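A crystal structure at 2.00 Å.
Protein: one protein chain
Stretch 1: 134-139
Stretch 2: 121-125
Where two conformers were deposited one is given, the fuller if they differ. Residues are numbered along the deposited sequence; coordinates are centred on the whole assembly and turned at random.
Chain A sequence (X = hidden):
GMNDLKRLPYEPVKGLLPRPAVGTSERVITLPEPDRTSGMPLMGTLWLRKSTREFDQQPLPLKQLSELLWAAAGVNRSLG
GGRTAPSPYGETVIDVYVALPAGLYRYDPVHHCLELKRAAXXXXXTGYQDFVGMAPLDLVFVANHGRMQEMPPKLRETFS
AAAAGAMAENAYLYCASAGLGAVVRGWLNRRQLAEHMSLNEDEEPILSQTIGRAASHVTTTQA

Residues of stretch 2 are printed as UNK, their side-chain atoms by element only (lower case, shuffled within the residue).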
# COMPACT_ATOMS: atom_id res chain seq x y z
N MSE A 134 -1.35 21.43 10.30
CA MSE A 134 -2.12 21.87 9.11
C MSE A 134 -1.19 21.79 7.88
O MSE A 134 0.00 22.08 7.96
CB MSE A 134 -2.64 23.31 9.31
CG MSE A 134 -3.47 23.91 8.16
SE MSE A 134 -5.06 22.90 7.56
CE MSE A 134 -6.20 23.08 9.16
N ALA A 135 -1.76 21.38 6.76
CA ALA A 135 -1.04 21.23 5.50
C ALA A 135 -1.89 21.75 4.32
O ALA A 135 -3.10 21.91 4.46
CB ALA A 135 -0.66 19.78 5.27
N PRO A 136 -1.27 22.02 3.15
CA PRO A 136 -2.00 22.52 1.98
C PRO A 136 -3.14 21.64 1.49
O PRO A 136 -4.10 22.17 0.95
CB PRO A 136 -0.92 22.63 0.91
CG PRO A 136 0.34 22.65 1.61
CD PRO A 136 0.18 22.00 2.92
N LEU A 137 -3.03 20.33 1.68
CA LEU A 137 -4.10 19.41 1.28
C LEU A 137 -4.11 18.10 2.07
O LEU A 137 -3.11 17.75 2.70
CB LEU A 137 -4.02 19.13 -0.23
CG LEU A 137 -2.97 18.20 -0.82
CD1 LEU A 137 -3.35 16.73 -0.70
CD2 LEU A 137 -2.76 18.54 -2.30
N ASP A 138 -5.27 17.44 2.07
CA ASP A 138 -5.41 16.08 2.61
C ASP A 138 -6.02 15.22 1.50
O ASP A 138 -6.96 15.65 0.84
CB ASP A 138 -6.43 15.98 3.76
CG ASP A 138 -5.95 16.51 5.08
OD1 ASP A 138 -4.73 16.68 5.30
OD2 ASP A 138 -6.84 16.71 5.95
N LEU A 139 -5.50 14.02 1.30
CA LEU A 139 -6.21 13.02 0.49
C LEU A 139 -7.06 12.15 1.43
O LEU A 139 -6.59 11.82 2.51
CB LEU A 139 -5.25 12.13 -0.26
CG LEU A 139 -4.31 12.80 -1.23
CD1 LEU A 139 -3.41 11.68 -1.85
CD2 LEU A 139 -5.08 13.63 -2.27
N UNK A 121 -13.81 23.86 3.57
CA UNK A 121 -12.43 23.42 3.89
C UNK A 121 -12.50 22.32 4.95
O UNK A 121 -12.71 22.62 6.13
c UNK A 121 -10.17 24.28 4.79
o UNK A 121 -9.53 25.18 5.33
c UNK A 121 -11.58 24.64 4.33
o UNK A 121 -9.69 23.12 4.65
N UNK A 122 -12.31 21.06 4.50
CA UNK A 122 -12.37 19.88 5.38
C UNK A 122 -10.98 19.33 5.72
O UNK A 122 -10.83 18.15 6.05
c UNK A 122 -15.50 17.77 4.54
c UNK A 122 -14.76 19.06 4.79
c UNK A 122 -13.26 18.78 4.77
c UNK A 122 -15.15 20.09 3.76
N UNK A 123 -9.96 20.17 5.65
CA UNK A 123 -8.63 19.70 6.00
C UNK A 123 -8.56 19.47 7.52
O UNK A 123 -9.15 20.22 8.30
n UNK A 123 -6.90 23.15 4.15
n UNK A 123 -6.73 25.36 4.73
n UNK A 123 -4.83 24.22 4.17
c UNK A 123 -6.42 21.84 3.73
c UNK A 123 -7.57 20.69 5.58
c UNK A 123 -7.43 20.77 4.07
c UNK A 123 -6.15 24.23 4.35
N UNK A 124 -7.80 18.44 7.89
CA UNK A 124 -7.63 17.95 9.26
C UNK A 124 -8.96 17.82 10.05
O UNK A 124 -9.17 18.46 11.08
o UNK A 124 -6.83 20.05 10.11
c UNK A 124 -6.54 18.69 10.02
N UNK A 125 -9.84 16.99 9.48
CA UNK A 125 -11.14 16.65 10.06
C UNK A 125 -11.15 15.15 10.37
O UNK A 125 -12.19 14.51 10.31
se UNK A 125 -12.86 19.51 10.38
c UNK A 125 -12.27 17.03 9.09
c UNK A 125 -12.37 18.50 8.79
c UNK A 125 -14.50 18.57 10.73
O HOH W 1 -9.39 15.90 6.38

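Position 121 carries four side-chain atoms, two carbons and two oxygens. The second carbon holds both oxygens, so a carboxylate is bonded directly to CB. No atom of it comes within 4.5 Å of stretch 1. The short acid is aspartate, Asp121.

Position 122 has four side-chain carbons and no heteroatom. The chain forks at its second carbon. It makes no side-chain contact with stretch 1, and its end leads away. This is leucine, Leu122. Its backbone matters more: a water donates to Leu122 O at 2.7 Å and to Asp138 OD2 at 2.7 Å.

Position 123 shows three carbons, a nitrogen, then a carbon carrying two more nitrogens. This is a guanidinium on a three-carbon arm. CA-to-CB points toward stretch 1. One terminal nitrogen lies 2.9 Å from Ala135 O, the central carbon of the group lies 3.6 Å from Met134 SE, and the last carbon of the arm lies 3.6 Å from Pro136 O. The residue is arginine, Arg123, and these atoms are NH1, CZ and CD. Arg123 NH1 donates a hydrogen bond to Ala135 O, and this oxygen lies at the edge of the guanidinium, near its plane. The selenium of Met134 sits over one face. The group is held from its own stretch too: Arg123 NE forms a salt bridge with Asp121 OD1 at 2.8 Å, and Arg123 NH2 donates to Asp121 OD2 at 2.9 Å. Arg123 N also donates to Asp121 OD1, at 3.1 Å.

Position 124 has one carbon and one oxygen, and the oxygen lies 3.2 Å from Met134 CE, a close packing contact. This is serine, Ser124. Its backbone Ser124 N donates to Asp138 OD2 at 2.8 Å, with a nearly straight angle of 160°.

Position 125 has two carbons, a selenium and a last carbon in an unbranched row. It makes no contact with stretch 1, and the end of its side chain leads away. It is selenomethionine, Met125. Its backbone Met125 N gives a weak hydrogen bond of 3.3 Å to the water already described.

The contact buries 319 Å², both sides summed, and rests on two direct hydrogen bonds. In one, a side chain of stretch 2 reaches a backbone carbonyl, Ala135 O. In the other, the Asp138 side chain accepts a hydrogen bond from Ser124 N. Asp121 grips the guanidinium through two nitrogens and leaves NH1 to bind Ala135 O. The selenomethionine at 134 covers a face of the same group. Asp138 OD2 takes protons from both Ser124 N and the water, so it ties the strand to the loop directly and through solvent.

Stretch 2, residues 121-125: DLRSM
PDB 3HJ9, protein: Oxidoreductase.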